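Local coordinates for GCN5-related N-acetyltransferase (Exiguobacterium sibiricum 255-15, PDB 3GY9), which binds coenzyme A and is probably an acyltransferase of the GNAT family, its acceptor substrate unknown, at residues A[74-79]-A[109-114]. Numbering follows the deposited sequence.
Sequences ARTGRI and YDRLVL
Gly77 and its neighbours in strand 76-79 pair in parallel with strand 111-114 through a ladder in which Gly77 N donates to Arg111 O (2.9 Å), Val113 N to Gly77 O, and Ile79 N to Val113 O. At the start of the ladder, Arg75 O takes a hydrogen bond from Asp110 N (2.8 Å) and a weak one from Arg111 N. Gly77 suits its place because, having no CB to run into Tyr109 CD2, it lets its CA lie over the Tyr109 ring, 3.6 Å from the centroid, in a CH-pi contact. Chi1 of Tyr109 (-57°) sets CG beside its own backbone N, where it meets Gly77 N, and the hydroxyl reaches the carbonyl of Gly48. Leu112 shares this face of the sheet, its CD1 packing across Ile79 CD1 at 4.0 Å beside helix 93-105. On the face of Thr76 and Val113, the methyl Thr76 CG2 meets Val113 CG1 at 3.8 Å, while Thr76 OG1 donates to Ala74 O and accepts a hydrogen bond from a water, which in turn accepts one from Arg111 NH1; Arg111 NE makes a salt bridge with Asp141 OD1. At the exposed Arg75, NH1 forms a salt bridge with Asp110 OD2 (3.0 Å), approaching from above the carboxylate plane. This pairing closes the beta-alpha-beta unit of strand 76-84, helix 93-105 and strand 111-114 within the GNAT fold. Backbone bonds set the register; Tyr109, Leu112 and Ile79 cover one buried, largely apolar face, whereas the other carries the polar groups of Thr76, Arg111 and Arg78, the last hydrogen-bonded to Gln70 and Lys135.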
ATOM      1  N   ALA A  74      -7.261 -11.080 -14.203  1.00 35.98           N
ATOM      2  CA  ALA A  74      -6.012 -11.701 -14.620  1.00 31.56           C
ATOM      3  C   ALA A  74      -4.921 -10.633 -14.785  1.00 28.24           C
ATOM      4  O   ALA A  74      -5.233  -9.501 -15.171  1.00 27.11           O
ATOM      5  CB  ALA A  74      -6.222 -12.437 -15.909  1.00 34.07           C
ATOM      6  N   ARG A  75      -3.669 -10.989 -14.449  1.00 24.91           N
ATOM      7  CA  ARG A  75      -2.496 -10.114 -14.609  1.00 23.39           C
ATOM      8  C   ARG A  75      -2.653  -8.753 -13.906  1.00 21.93           C
ATOM      9  O   ARG A  75      -2.024  -7.753 -14.297  1.00 20.58           O
ATOM     10  CB  ARG A  75      -2.175  -9.931 -16.098  1.00 21.67           C
ATOM     11  CG  ARG A  75      -1.752 -11.245 -16.819  1.00 20.97           C
ATOM     12  CD  ARG A  75      -1.555 -11.040 -18.314  1.00 22.66           C
ATOM     13  NE  ARG A  75      -2.757 -10.514 -18.935  1.00 24.75           N
ATOM     14  CZ  ARG A  75      -2.855  -9.359 -19.583  1.00 32.51           C
ATOM     15  NH1 ARG A  75      -1.818  -8.539 -19.698  1.00 33.63           N
ATOM     16  NH2 ARG A  75      -4.022  -9.007 -20.105  1.00 33.24           N
ATOM     17  N   THR A  76      -3.466  -8.741 -12.852  1.00 20.21           N
ATOM     18  CA  THR A  76      -3.808  -7.527 -12.129  1.00 19.32           C
ATOM     19  C   THR A  76      -3.459  -7.672 -10.661  1.00 20.19           C
ATOM     20  O   THR A  76      -3.801  -8.667 -10.018  1.00 21.28           O
ATOM     21  CB  THR A  76      -5.317  -7.203 -12.272  1.00 19.97           C
ATOM     22  OG1 THR A  76      -5.632  -6.999 -13.668  1.00 21.03           O
ATOM     23  CG2 THR A  76      -5.704  -5.957 -11.484  1.00 22.40           C
ATOM     24  N   GLY A  77      -2.741  -6.690 -10.141  1.00 20.11           N
ATOM     25  CA  GLY A  77      -2.435  -6.654  -8.717  1.00 19.59           C
ATOM     26  C   GLY A  77      -3.255  -5.582  -8.036  1.00 19.53           C
ATOM     27  O   GLY A  77      -3.651  -4.608  -8.654  1.00 21.27           O
ATOM     28  N   ARG A  78      -3.519  -5.793  -6.753  1.00 19.52           N
ATOM     29  CA  ARG A  78      -4.257  -4.858  -5.930  1.00 20.86           C
ATOM     30  C   ARG A  78      -3.322  -4.275  -4.886  1.00 20.20           C
ATOM     31  O   ARG A  78      -2.642  -5.038  -4.175  1.00 19.92           O
ATOM     32  CB  ARG A  78      -5.395  -5.589  -5.220  1.00 20.29           C
ATOM     33  CG  ARG A  78      -6.314  -4.629  -4.506  1.00 24.26           C
ATOM     34  CD  ARG A  78      -7.399  -5.385  -3.756  1.00 25.32           C
ATOM     35  NE  ARG A  78      -8.442  -4.484  -3.248  1.00 27.08           N
ATOM     36  CZ  ARG A  78      -9.571  -4.202  -3.902  1.00 25.74           C
ATOM     37  NH1 ARG A  78      -9.820  -4.675  -5.108  1.00 30.82           N
ATOM     38  NH2 ARG A  78     -10.437  -3.365  -3.361  1.00 35.48           N
ATOM     39  N   ILE A  79      -3.252  -2.942  -4.809  1.00 19.85           N
ATOM     40  CA  ILE A  79      -2.513  -2.260  -3.766  1.00 20.35           C
ATOM     41  C   ILE A  79      -3.400  -2.185  -2.527  1.00 20.77           C
ATOM     42  O   ILE A  79      -4.533  -1.746  -2.620  1.00 22.65           O
ATOM     43  CB  ILE A  79      -2.067  -0.872  -4.246  1.00 21.35           C
ATOM     44  CG1 ILE A  79      -1.055  -1.051  -5.398  1.00 20.62           C
ATOM     45  CG2 ILE A  79      -1.488  -0.053  -3.092  1.00 23.20           C
ATOM     46  CD1 ILE A  79      -0.695   0.238  -6.121  1.00 23.04           C
ATOM     47  N   TYR A 109       2.663  -7.822 -12.439  1.00 19.53           N
ATOM     48  CA  TYR A 109       1.318  -7.473 -12.906  1.00 18.80           C
ATOM     49  C   TYR A 109       1.375  -6.433 -14.022  1.00 19.20           C
ATOM     50  O   TYR A 109       2.276  -5.601 -14.067  1.00 20.81           O
ATOM     51  CB  TYR A 109       0.437  -6.966 -11.750  1.00 19.77           C
ATOM     52  CG  TYR A 109       0.337  -7.982 -10.625  1.00 19.79           C
ATOM     53  CD1 TYR A 109      -0.439  -9.123 -10.761  1.00 19.60           C
ATOM     54  CD2 TYR A 109       1.023  -7.798  -9.440  1.00 19.72           C
ATOM     55  CE1 TYR A 109      -0.543 -10.057  -9.728  1.00 18.37           C
ATOM     56  CE2 TYR A 109       0.954  -8.735  -8.400  1.00 19.03           C
ATOM     57  CZ  TYR A 109       0.175  -9.871  -8.566  1.00 20.75           C
ATOM     58  OH  TYR A 109       0.115 -10.826  -7.570  1.00 20.73           O
ATOM     59  N   ASP A 110       0.425  -6.533 -14.943  1.00 18.61           N
ATOM     60  CA  ASP A 110       0.326  -5.603 -16.060  1.00 20.02           C
ATOM     61  C   ASP A 110      -0.613  -4.443 -15.748  1.00 19.89           C
ATOM     62  O   ASP A 110      -0.685  -3.479 -16.515  1.00 21.45           O
ATOM     63  CB  ASP A 110      -0.144  -6.337 -17.315  1.00 19.75           C
ATOM     64  CG  ASP A 110       0.890  -7.293 -17.815  1.00 25.45           C
ATOM     65  OD1 ASP A 110       2.012  -6.834 -18.072  1.00 30.42           O
ATOM     66  OD2 ASP A 110       0.620  -8.498 -17.909  1.00 30.71           O
ATOM     67  N   ARG A 111      -1.314  -4.540 -14.621  1.00 20.32           N
ATOM     68  CA  ARG A 111      -2.232  -3.508 -14.181  1.00 19.98           C
ATOM     69  C   ARG A 111      -2.281  -3.516 -12.673  1.00 19.58           C
ATOM     70  O   ARG A 111      -2.228  -4.588 -12.079  1.00 19.39           O
ATOM     71  CB  ARG A 111      -3.628  -3.799 -14.716  1.00 21.53           C
ATOM     72  CG  ARG A 111      -4.677  -2.782 -14.305  1.00 20.71           C
ATOM     73  CD  ARG A 111      -6.011  -3.030 -15.018  1.00 23.06           C
ATOM     74  NE  ARG A 111      -5.954  -2.655 -16.427  1.00 29.15           N
ATOM     75  CZ  ARG A 111      -6.129  -3.488 -17.457  1.00 39.48           C
ATOM     76  NH1 ARG A 111      -6.410  -4.777 -17.273  1.00 44.19           N
ATOM     77  NH2 ARG A 111      -6.050  -3.013 -18.699  1.00 42.07           N
ATOM     78  N   LEU A 112      -2.352  -2.342 -12.047  1.00 18.87           N
ATOM     79  CA  LEU A 112      -2.565  -2.239 -10.595  1.00 19.56           C
ATOM     80  C   LEU A 112      -3.827  -1.466 -10.305  1.00 19.52           C
ATOM     81  O   LEU A 112      -4.111  -0.463 -10.960  1.00 20.65           O
ATOM     82  CB  LEU A 112      -1.402  -1.539  -9.899  1.00 19.57           C
ATOM     83  CG  LEU A 112      -0.049  -2.231 -10.054  1.00 19.67           C
ATOM     84  CD1 LEU A 112       1.026  -1.392  -9.394  1.00 21.89           C
ATOM     85  CD2 LEU A 112      -0.049  -3.647  -9.466  1.00 21.44           C
ATOM     86  N   VAL A 113      -4.586  -1.967  -9.330  1.00 19.44           N
ATOM     87  CA  VAL A 113      -5.841  -1.356  -8.939  1.00 19.30           C
ATOM     88  C   VAL A 113      -5.890  -1.173  -7.438  1.00 20.84           C
ATOM     89  O   VAL A 113      -5.159  -1.816  -6.708  1.00 20.30           O
ATOM     90  CB  VAL A 113      -7.050  -2.190  -9.397  1.00 20.60           C
ATOM     91  CG1 VAL A 113      -6.983  -2.410 -10.911  1.00 22.18           C
ATOM     92  CG2 VAL A 113      -7.154  -3.518  -8.662  1.00 22.49           C
ATOM     93  N   LEU A 114      -6.777  -0.299  -6.987  1.00 20.01           N
ATOM     94  CA  LEU A 114      -6.950  -0.063  -5.548  1.00 19.86           C
ATOM     95  C   LEU A 114      -8.308   0.575  -5.299  1.00 19.83           C
ATOM     96  O   LEU A 114      -8.951   1.090  -6.218  1.00 20.00           O
ATOM     97  CB  LEU A 114      -5.818   0.798  -4.972  1.00 20.66           C
ATOM     98  CG  LEU A 114      -5.670   2.211  -5.558  1.00 21.42           C
ATOM     99  CD1 LEU A 114      -6.474   3.245  -4.774  1.00 24.30           C
ATOM    100  CD2 LEU A 114      -4.200   2.617  -5.622  1.00 23.17           C
TER
HETATM  101  O   HOH W   1      -7.987  -5.934 -14.709  1.00 34.08           O